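Local coordinates for protein glycosyltransferase (Rickettsia africae, PDB 7MI0) that probably transfers a sugar from an activated donor to an acceptor, as a GT-B glycosyltransferase of the GT4 family, at residues A[128-136]-A[155-166]; A[221-231]-A[253-264]. All coordinates share one frame; numbering follows the deposited sequence.

Contact 1 (A[128-136]-A[155-166]); sequences LTTFHGVYN and VVAVSNFVKQHL
The Phe-131 ring is held between two aliphatic groups: Leu-166 CD2 sits over the centre of one face, 3.9 Å from the ring centroid, and Thr-129 CG2 lies over the rim of the opposite face. Val-155 CB closes the ring's edge in plane, 3.6 Å from Phe-131 CE1. With CG turned beside the backbone N (chi1 -61°), the phenyl reaches back to meet Val-155 edge-on while Phe-131 CB still meets Val-162 of the helix.

The His-165 imidazole takes Val-134 CG1 over the middle of one face, and its NE2 donates to Tyr-135 O at 2.8 Å. That acceptor lies near the ring plane, yet the nitrogen stands 46° out of the carbonyl plane, away from the lone pairs. Tyr-135 O also bonds Tyr-170 OH, so two donors grip one carbonyl. A third ring, His-132, receives Val-158 CG1 over the rim of one face, and its NE2 is hydrogen-bonded to Arg-108 NE.

Between the backbones, Thr-129 O accepts from Val-156 N and Phe-131 N donates to Val-156 O, both at 2.7 Å. Ser-159 OG caps helix 160-168 by accepting from Val-162 N.

Strands 126-131 and 154-157 are parallel neighbours joined by the crossover helix 139-149. Strand 104-107 flanks the first and strand 177-179 the second, while Leu-128 packs against helix 378-393.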
loop_
_atom_site.group_PDB
_atom_site.type_symbol
_atom_site.label_atom_id
_atom_site.label_comp_id
_atom_site.label_asym_id
_atom_site.label_seq_id
_atom_site.Cartn_x
_atom_site.Cartn_y
_atom_site.Cartn_z
ATOM N N LEU A 128 -5.576 -15.009 -12.850
ATOM C CA LEU A 128 -4.471 -14.496 -12.050
ATOM C C LEU A 128 -5.013 -13.900 -10.762
ATOM O O LEU A 128 -5.961 -13.111 -10.794
ATOM C CB LEU A 128 -3.666 -13.440 -12.815
ATOM C CG LEU A 128 -2.494 -12.847 -12.026
ATOM C CD1 LEU A 128 -1.569 -13.953 -11.533
ATOM C CD2 LEU A 128 -1.726 -11.824 -12.853
ATOM N N THR A 129 -4.400 -14.271 -9.638
ATOM C CA THR A 129 -4.753 -13.753 -8.322
ATOM C C THR A 129 -3.576 -12.977 -7.743
ATOM O O THR A 129 -2.435 -13.457 -7.775
ATOM C CB THR A 129 -5.134 -14.889 -7.368
ATOM O OG1 THR A 129 -6.142 -15.705 -7.973
ATOM C CG2 THR A 129 -5.655 -14.336 -6.043
ATOM N N THR A 130 -3.856 -11.790 -7.211
ATOM C CA THR A 130 -2.900 -11.035 -6.411
ATOM C C THR A 130 -3.438 -10.925 -4.993
ATOM O O THR A 130 -4.598 -10.549 -4.794
ATOM C CB THR A 130 -2.653 -9.635 -6.985
ATOM O OG1 THR A 130 -2.178 -9.740 -8.333
ATOM C CG2 THR A 130 -1.616 -8.894 -6.149
ATOM N N PHE A 131 -2.598 -11.257 -4.014
ATOM C CA PHE A 131 -2.945 -11.162 -2.599
ATOM C C PHE A 131 -2.351 -9.869 -2.049
ATOM O O PHE A 131 -1.132 -9.757 -1.897
ATOM C CB PHE A 131 -2.430 -12.381 -1.833
ATOM C CG PHE A 131 -3.013 -13.696 -2.310
ATOM C CD1 PHE A 131 -2.408 -14.413 -3.334
ATOM C CD2 PHE A 131 -4.166 -14.211 -1.734
ATOM C CE1 PHE A 131 -2.947 -15.614 -3.774
ATOM C CE2 PHE A 131 -4.699 -15.408 -2.167
ATOM C CZ PHE A 131 -4.092 -16.110 -3.189
ATOM N N HIS A 132 -3.209 -8.888 -1.771
ATOM C CA HIS A 132 -2.777 -7.607 -1.219
ATOM C C HIS A 132 -2.693 -7.619 0.302
ATOM O O HIS A 132 -2.495 -6.563 0.912
ATOM C CB HIS A 132 -3.725 -6.484 -1.657
ATOM C CG HIS A 132 -3.684 -6.188 -3.122
ATOM N ND1 HIS A 132 -3.207 -4.999 -3.626
ATOM C CD2 HIS A 132 -4.071 -6.922 -4.191
ATOM C CE1 HIS A 132 -3.298 -5.014 -4.944
ATOM N NE2 HIS A 132 -3.818 -6.170 -5.312
ATOM N N GLY A 133 -2.857 -8.775 0.929
ATOM C CA GLY A 133 -2.837 -8.809 2.376
ATOM C C GLY A 133 -2.863 -10.235 2.865
ATOM O O GLY A 133 -2.914 -11.185 2.079
ATOM N N VAL A 134 -2.834 -10.369 4.187
ATOM C CA VAL A 134 -2.835 -11.664 4.855
ATOM C C VAL A 134 -4.256 -11.928 5.339
ATOM O O VAL A 134 -4.701 -11.358 6.338
ATOM C CB VAL A 134 -1.830 -11.701 6.007
ATOM C CG1 VAL A 134 -1.929 -13.022 6.742
ATOM C CG2 VAL A 134 -0.420 -11.471 5.479
ATOM N N TYR A 135 -4.981 -12.778 4.617
ATOM C CA TYR A 135 -6.276 -13.279 5.046
ATOM C C TYR A 135 -6.194 -14.793 5.138
ATOM O O TYR A 135 -5.316 -15.422 4.543
ATOM C CB TYR A 135 -7.400 -12.874 4.085
ATOM C CG TYR A 135 -6.961 -12.027 2.911
ATOM C CD1 TYR A 135 -6.789 -10.651 3.048
ATOM C CD2 TYR A 135 -6.740 -12.596 1.660
ATOM C CE1 TYR A 135 -6.396 -9.863 1.974
ATOM C CE2 TYR A 135 -6.349 -11.818 0.578
ATOM C CZ TYR A 135 -6.177 -10.450 0.739
ATOM O OH TYR A 135 -5.788 -9.674 -0.341
ATOM N N ASN A 136 -7.108 -15.380 5.899
ATOM C CA ASN A 136 -7.106 -16.817 6.112
ATOM C C ASN A 136 -8.218 -17.482 5.315
ATOM O O ASN A 136 -9.277 -16.895 5.076
ATOM C CB ASN A 136 -7.257 -17.163 7.594
ATOM C CG ASN A 136 -6.126 -18.029 8.092
ATOM O OD1 ASN A 136 -5.055 -17.521 8.431
ATOM N ND2 ASN A 136 -6.342 -19.347 8.116
ATOM N N VAL A 155 0.096 -16.989 -8.814
ATOM C CA VAL A 155 -0.445 -16.014 -7.882
ATOM C C VAL A 155 0.626 -14.966 -7.620
ATOM O O VAL A 155 1.825 -15.225 -7.750
ATOM C CB VAL A 155 -0.903 -16.658 -6.558
ATOM C CG1 VAL A 155 -2.134 -17.533 -6.784
ATOM C CG2 VAL A 155 0.239 -17.466 -5.951
ATOM N N VAL A 156 0.182 -13.769 -7.246
ATOM C CA VAL A 156 1.079 -12.649 -6.976
ATOM C C VAL A 156 0.933 -12.243 -5.517
ATOM O O VAL A 156 -0.185 -12.043 -5.032
ATOM C CB VAL A 156 0.804 -11.453 -7.909
ATOM C CG1 VAL A 156 1.527 -10.222 -7.423
ATOM C CG2 VAL A 156 1.232 -11.774 -9.323
ATOM N N ALA A 157 2.060 -12.126 -4.824
ATOM C CA ALA A 157 2.113 -11.568 -3.483
ATOM C C ALA A 157 2.753 -10.186 -3.542
ATOM O O ALA A 157 3.794 -10.001 -4.179
ATOM C CB ALA A 157 2.902 -12.479 -2.538
ATOM N N VAL A 158 2.118 -9.214 -2.878
ATOM C CA VAL A 158 2.608 -7.837 -2.878
ATOM C C VAL A 158 3.816 -7.643 -1.982
ATOM O O VAL A 158 4.351 -6.527 -1.920
ATOM C CB VAL A 158 1.536 -6.833 -2.413
ATOM C CG1 VAL A 158 0.269 -6.955 -3.247
ATOM C CG2 VAL A 158 1.246 -7.030 -0.935
ATOM N N SER A 159 4.259 -8.683 -1.278
ATOM C CA SER A 159 5.454 -8.603 -0.447
ATOM C C SER A 159 5.945 -10.014 -0.167
ATOM O O SER A 159 5.254 -10.999 -0.434
ATOM C CB SER A 159 5.179 -7.846 0.858
ATOM O OG SER A 159 4.163 -8.470 1.633
ATOM N N ASN A 160 7.158 -10.104 0.373
ATOM C CA ASN A 160 7.631 -11.408 0.817
ATOM C C ASN A 160 6.936 -11.846 2.092
ATOM O O ASN A 160 6.864 -13.047 2.365
ATOM C CB ASN A 160 9.143 -11.400 1.024
ATOM C CG ASN A 160 9.907 -11.522 -0.282
ATOM O OD1 ASN A 160 10.064 -12.621 -0.825
ATOM N ND2 ASN A 160 10.389 -10.391 -0.794
ATOM N N PHE A 161 6.426 -10.897 2.872
ATOM C CA PHE A 161 5.633 -11.241 4.043
ATOM C C PHE A 161 4.353 -11.965 3.638
ATOM O O PHE A 161 3.976 -12.969 4.253
ATOM C CB PHE A 161 5.342 -9.964 4.828
ATOM C CG PHE A 161 4.437 -10.146 5.998
ATOM C CD1 PHE A 161 4.873 -10.789 7.138
ATOM C CD2 PHE A 161 3.156 -9.621 5.977
ATOM C CE1 PHE A 161 4.039 -10.934 8.225
ATOM C CE2 PHE A 161 2.318 -9.759 7.063
ATOM C CZ PHE A 161 2.763 -10.416 8.189
ATOM N N VAL A 162 3.688 -11.490 2.584
ATOM C CA VAL A 162 2.498 -12.178 2.094
ATOM C C VAL A 162 2.871 -13.511 1.454
ATOM O O VAL A 162 2.157 -14.509 1.610
ATOM C CB VAL A 162 1.724 -11.270 1.118
ATOM C CG1 VAL A 162 0.657 -12.053 0.374
ATOM C CG2 VAL A 162 1.092 -10.107 1.867
ATOM N N LYS A 163 3.994 -13.556 0.729
ATOM C CA LYS A 163 4.425 -14.806 0.108
ATOM C C LYS A 163 4.663 -15.885 1.154
ATOM O O LYS A 163 4.310 -17.051 0.944
ATOM C CB LYS A 163 5.690 -14.579 -0.720
ATOM C CG LYS A 163 6.285 -15.845 -1.331
ATOM C CD LYS A 163 7.756 -15.645 -1.683
ATOM C CE LYS A 163 8.395 -16.907 -2.248
ATOM N NZ LYS A 163 8.016 -17.157 -3.666
ATOM N N GLN A 164 5.262 -15.511 2.288
ATOM C CA GLN A 164 5.463 -16.472 3.369
ATOM C C GLN A 164 4.136 -17.029 3.867
ATOM O O GLN A 164 4.003 -18.240 4.067
ATOM C CB GLN A 164 6.236 -15.820 4.513
ATOM C CG GLN A 164 7.720 -15.725 4.241
ATOM C CD GLN A 164 8.321 -17.074 3.908
ATOM O OE1 GLN A 164 8.115 -18.053 4.631
ATOM N NE2 GLN A 164 9.058 -17.139 2.803
ATOM N N HIS A 165 3.144 -16.160 4.065
ATOM C CA HIS A 165 1.807 -16.609 4.442
ATOM C C HIS A 165 1.257 -17.613 3.432
ATOM O O HIS A 165 0.745 -18.674 3.806
ATOM C CB HIS A 165 0.886 -15.396 4.568
ATOM C CG HIS A 165 -0.520 -15.731 4.952
ATOM N ND1 HIS A 165 -0.844 -16.313 6.159
ATOM C CD2 HIS A 165 -1.690 -15.553 4.295
ATOM C CE1 HIS A 165 -2.152 -16.483 6.226
ATOM N NE2 HIS A 165 -2.689 -16.032 5.107
ATOM N N LEU A 166 1.370 -17.298 2.140
ATOM C CA LEU A 166 0.882 -18.206 1.109
ATOM C C LEU A 166 1.622 -19.536 1.130
ATOM O O LEU A 166 1.064 -20.562 0.724
ATOM C CB LEU A 166 1.013 -17.555 -0.264
ATOM C CG LEU A 166 0.308 -16.211 -0.403
ATOM C CD1 LEU A 166 0.528 -15.649 -1.796
ATOM C CD2 LEU A 166 -1.180 -16.346 -0.087
#

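Contact 2 (A[221-231]-A[253-264]); sequences MTSWKGHLVLV and HPNFTNRVKELI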
loop_
_atom_site.group_PDB
_atom_site.type_symbol
_atom_site.label_atom_id
_atom_site.label_comp_id
_atom_site.label_asym_id
_atom_site.label_seq_id
_atom_site.Cartn_x
_atom_site.Cartn_y
_atom_site.Cartn_z
ATOM N N MET A 221 -6.039 7.027 11.320
ATOM C CA MET A 221 -6.256 7.072 12.765
ATOM C C MET A 221 -7.049 5.838 13.195
ATOM O O MET A 221 -8.262 5.877 13.414
ATOM C CB MET A 221 -6.967 8.359 13.161
ATOM C CG MET A 221 -6.865 8.692 14.624
ATOM S SD MET A 221 -5.167 9.011 15.101
ATOM C CE MET A 221 -5.413 10.339 16.270
ATOM N N THR A 222 -6.338 4.717 13.317
ATOM C CA THR A 222 -6.890 3.492 13.877
ATOM C C THR A 222 -5.929 2.944 14.928
ATOM O O THR A 222 -4.750 3.305 14.970
ATOM C CB THR A 222 -7.175 2.445 12.784
ATOM O OG1 THR A 222 -7.828 1.306 13.362
ATOM C CG2 THR A 222 -5.893 2.005 12.103
ATOM N N SER A 223 -6.450 2.062 15.789
ATOM C CA SER A 223 -5.724 1.692 17.004
ATOM C C SER A 223 -4.417 0.975 16.692
ATOM O O SER A 223 -3.381 1.269 17.302
ATOM C CB SER A 223 -6.605 0.825 17.906
ATOM O OG SER A 223 -6.976 -0.380 17.257
ATOM N N TRP A 224 -4.435 0.039 15.748
ATOM C CA TRP A 224 -3.249 -0.766 15.482
ATOM C C TRP A 224 -2.166 -0.016 14.713
ATOM O O TRP A 224 -1.112 -0.601 14.430
ATOM C CB TRP A 224 -3.642 -2.041 14.731
ATOM C CG TRP A 224 -4.361 -1.796 13.440
ATOM C CD1 TRP A 224 -5.704 -1.613 13.268
ATOM C CD2 TRP A 224 -3.775 -1.723 12.134
ATOM N NE1 TRP A 224 -5.988 -1.425 11.936
ATOM C CE2 TRP A 224 -4.821 -1.486 11.219
ATOM C CE3 TRP A 224 -2.467 -1.829 11.650
ATOM C CZ2 TRP A 224 -4.600 -1.356 9.849
ATOM C CZ3 TRP A 224 -2.247 -1.699 10.287
ATOM C CH2 TRP A 224 -3.310 -1.465 9.403
ATOM N N LYS A 225 -2.382 1.259 14.377
ATOM C CA LYS A 225 -1.354 2.038 13.699
ATOM C C LYS A 225 -0.238 2.492 14.631
ATOM O O LYS A 225 0.852 2.815 14.149
ATOM C CB LYS A 225 -1.971 3.257 13.013
ATOM C CG LYS A 225 -2.586 2.969 11.654
ATOM C CD LYS A 225 -1.575 2.441 10.655
ATOM C CE LYS A 225 -2.214 2.256 9.295
ATOM N NZ LYS A 225 -1.269 1.680 8.309
ATOM N N GLY A 226 -0.482 2.542 15.937
ATOM C CA GLY A 226 0.556 2.851 16.899
ATOM C C GLY A 226 0.616 4.282 17.390
ATOM O O GLY A 226 1.608 4.653 18.033
ATOM N N HIS A 227 -0.408 5.095 17.118
ATOM C CA HIS A 227 -0.412 6.478 17.584
ATOM C C HIS A 227 -0.141 6.566 19.079
ATOM O O HIS A 227 0.662 7.393 19.523
ATOM C CB HIS A 227 -1.748 7.142 17.244
ATOM C CG HIS A 227 -1.959 7.357 15.778
ATOM N ND1 HIS A 227 -2.328 6.343 14.922
ATOM C CD2 HIS A 227 -1.845 8.470 15.015
ATOM C CE1 HIS A 227 -2.437 6.821 13.695
ATOM N NE2 HIS A 227 -2.149 8.109 13.724
ATOM N N LEU A 228 -0.793 5.711 19.871
ATOM C CA LEU A 228 -0.605 5.757 21.319
ATOM C C LEU A 228 0.848 5.497 21.703
ATOM O O LEU A 228 1.377 6.135 22.624
ATOM C CB LEU A 228 -1.531 4.748 21.995
ATOM C CG LEU A 228 -3.034 4.965 21.802
ATOM C CD1 LEU A 228 -3.825 3.812 22.403
ATOM C CD2 LEU A 228 -3.461 6.293 22.410
ATOM N N VAL A 229 1.514 4.573 21.001
ATOM C CA VAL A 229 2.908 4.261 21.314
ATOM C C VAL A 229 3.807 5.448 20.999
ATOM O O VAL A 229 4.734 5.759 21.756
ATOM C CB VAL A 229 3.362 2.997 20.559
ATOM C CG1 VAL A 229 4.801 2.649 20.925
ATOM C CG2 VAL A 229 2.435 1.832 20.858
ATOM N N LEU A 230 3.550 6.131 19.880
ATOM C CA LEU A 230 4.347 7.301 19.528
ATOM C C LEU A 230 4.142 8.436 20.525
ATOM O O LEU A 230 5.094 9.151 20.861
ATOM C CB LEU A 230 4.008 7.762 18.107
ATOM C CG LEU A 230 4.670 9.056 17.620
ATOM C CD1 LEU A 230 6.185 8.967 17.713
ATOM C CD2 LEU A 230 4.244 9.379 16.196
ATOM N N VAL A 231 2.910 8.617 21.012
ATOM C CA VAL A 231 2.655 9.687 21.971
ATOM C C VAL A 231 3.371 9.407 23.287
ATOM O O VAL A 231 3.978 10.305 23.883
ATOM C CB VAL A 231 1.143 9.883 22.170
ATOM C CG1 VAL A 231 0.875 10.877 23.304
ATOM C CG2 VAL A 231 0.508 10.366 20.876
ATOM N N HIS A 253 -12.683 5.521 12.411
ATOM C CA HIS A 253 -12.561 5.173 13.826
ATOM C C HIS A 253 -12.465 6.466 14.627
ATOM O O HIS A 253 -11.422 6.778 15.213
ATOM C CB HIS A 253 -11.353 4.267 14.064
ATOM C CG HIS A 253 -11.393 2.992 13.280
ATOM N ND1 HIS A 253 -12.301 1.986 13.537
ATOM C CD2 HIS A 253 -10.636 2.557 12.242
ATOM C CE1 HIS A 253 -12.103 0.989 12.692
ATOM N NE2 HIS A 253 -11.098 1.310 11.897
ATOM N N PRO A 254 -13.551 7.245 14.675
ATOM C CA PRO A 254 -13.481 8.547 15.355
ATOM C C PRO A 254 -13.359 8.424 16.858
ATOM O O PRO A 254 -12.731 9.285 17.487
ATOM C CB PRO A 254 -14.801 9.215 14.954
ATOM C CG PRO A 254 -15.746 8.065 14.804
ATOM C CD PRO A 254 -14.927 6.908 14.271
ATOM N N ASN A 255 -13.961 7.388 17.449
ATOM C CA ASN A 255 -13.818 7.132 18.879
ATOM C C ASN A 255 -12.353 7.105 19.292
ATOM O O ASN A 255 -11.971 7.692 20.310
ATOM C CB ASN A 255 -14.505 5.809 19.230
ATOM C CG ASN A 255 -14.187 4.695 18.228
ATOM O OD1 ASN A 255 -14.207 4.907 17.012
ATOM N ND2 ASN A 255 -13.891 3.507 18.740
ATOM N N PHE A 256 -11.514 6.445 18.491
ATOM C CA PHE A 256 -10.090 6.340 18.794
ATOM C C PHE A 256 -9.381 7.686 18.669
ATOM O O PHE A 256 -8.426 7.949 19.410
ATOM C CB PHE A 256 -9.457 5.299 17.866
ATOM C CG PHE A 256 -7.975 5.130 18.049
ATOM C CD1 PHE A 256 -7.466 4.538 19.195
ATOM C CD2 PHE A 256 -7.092 5.539 17.062
ATOM C CE1 PHE A 256 -6.107 4.375 19.361
ATOM C CE2 PHE A 256 -5.731 5.378 17.221
ATOM C CZ PHE A 256 -5.238 4.798 18.373
ATOM N N THR A 257 -9.830 8.546 17.750
ATOM C CA THR A 257 -9.172 9.836 17.552
ATOM C C THR A 257 -9.286 10.706 18.796
ATOM O O THR A 257 -8.300 11.304 19.243
ATOM C CB THR A 257 -9.772 10.556 16.341
ATOM O OG1 THR A 257 -9.694 9.712 15.185
ATOM C CG2 THR A 257 -9.019 11.851 16.069
ATOM N N ASN A 258 -10.491 10.798 19.366
ATOM C CA ASN A 258 -10.663 11.556 20.598
ATOM C C ASN A 258 -9.833 10.963 21.729
ATOM O O ASN A 258 -9.359 11.697 22.605
ATOM C CB ASN A 258 -12.141 11.605 20.986
ATOM N N ARG A 259 -9.635 9.644 21.717
ATOM C CA ARG A 259 -8.810 9.000 22.733
ATOM C C ARG A 259 -7.365 9.477 22.648
ATOM O O ARG A 259 -6.746 9.810 23.665
ATOM C CB ARG A 259 -8.888 7.481 22.573
ATOM C CG ARG A 259 -8.116 6.681 23.611
ATOM C CD ARG A 259 -8.158 5.200 23.269
ATOM N NE ARG A 259 -9.512 4.764 22.947
ATOM C CZ ARG A 259 -9.808 3.645 22.299
ATOM N NH1 ARG A 259 -8.863 2.816 21.883
ATOM N NH2 ARG A 259 -11.084 3.353 22.057
ATOM N N VAL A 260 -6.813 9.515 21.434
ATOM C CA VAL A 260 -5.435 9.958 21.258
ATOM C C VAL A 260 -5.296 11.427 21.633
ATOM O O VAL A 260 -4.428 11.797 22.431
ATOM C CB VAL A 260 -4.968 9.698 19.815
ATOM C CG1 VAL A 260 -3.629 10.373 19.561
ATOM C CG2 VAL A 260 -4.872 8.206 19.554
ATOM N N LYS A 261 -6.158 12.284 21.070
ATOM C CA LYS A 261 -6.099 13.712 21.368
ATOM C C LYS A 261 -6.137 13.974 22.864
ATOM O O LYS A 261 -5.518 14.931 23.345
ATOM C CB LYS A 261 -7.249 14.445 20.673
ATOM N N GLU A 262 -6.842 13.124 23.618
ATOM C CA GLU A 262 -6.874 13.259 25.070
ATOM C C GLU A 262 -5.531 12.885 25.689
ATOM O O GLU A 262 -5.028 13.597 26.567
ATOM C CB GLU A 262 -7.996 12.399 25.655
ATOM N N LEU A 263 -4.934 11.775 25.247
ATOM C CA LEU A 263 -3.642 11.373 25.795
ATOM C C LEU A 263 -2.585 12.436 25.536
ATOM O O LEU A 263 -1.769 12.738 26.414
ATOM C CB LEU A 263 -3.213 10.028 25.206
ATOM C CG LEU A 263 -1.894 9.442 25.720
ATOM C CD1 LEU A 263 -1.867 9.413 27.232
ATOM C CD2 LEU A 263 -1.689 8.046 25.167
ATOM N N ILE A 264 -2.591 13.021 24.336
ATOM C CA ILE A 264 -1.722 14.160 24.058
ATOM C C ILE A 264 -2.010 15.292 25.039
ATOM O O ILE A 264 -1.091 15.958 25.534
ATOM C CB ILE A 264 -1.890 14.615 22.595
ATOM C CG1 ILE A 264 -1.587 13.461 21.641
ATOM C CG2 ILE A 264 -0.985 15.791 22.282
ATOM C CD1 ILE A 264 -1.862 13.779 20.189
#
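Phe-256 and Leu-228 approach from opposite directions, so that Leu-228 CD1 arrives at the edge of the phenyl, 3.8 Å from Phe-256 CE1. The ring itself is clasped between backbone and side chain: Ser-223 CA lies over one face, 3.6 Å from the centroid, and Val-260 CG2, one helical turn on, lies over the rim of the other. Having CG anti to the backbone N (chi1 178°) sends the phenyl out from its helix to the 222-223 backbone.

Met-221 runs obliquely past Thr-257 and ends tip to tip with Val-260, its CE 3.6 Å from Val-260 CB. The bend at chi2 (64°) sets SD obliquely beside the Phe-256 ring, a Met-aromatic contact, and the further bend at chi3 carries CE to Val-260. The same sulfur lies over the rim of one face of His-227.

Farther along, Leu-228 CD2 touches both Val-260 CG2 and Leu-263 CD2, each at 3.7 Å. Val-231 slides past Leu-263 in the opposite direction and crosses Ile-264 at about a right angle, with Val-231 CG2 3.8 Å from Ile-264 CG1. No hydrogen bond joins the two segments; packing is mainly apolar, with Thr-222 alongside His-253 and Thr-257 OG1 against Met-221 at the loop end.

Helices 227-235 and 254-266 run nearly parallel, their segment axes 4° apart, beside strands 243-247 and 273-276. Such parallel helix pairs packed on a parallel sheet are characteristic of the Rossmann-like domains of the GT-B fold.

Contact 1 and contact 2 share no secondary-structure element: they belong to different halves of the chain, each built round its own parallel sheet, with centres about 29 Å apart and nearest atoms about 10 Å apart. Contact 1 is the more buried and central of the two. It pairs neighbouring strands and the loops and helix that follow them, so main-chain hydrogen bonds work beside the ring packing. Contact 2, farther from the chain's centre and only partly buried, joins two helices and a preceding loop through hydrocarbon, sulfur and aromatic surfaces. Contact 1 thus spans sheet and adjoining helix, contact 2 the helical layer, in the two halves of a GT-B architecture.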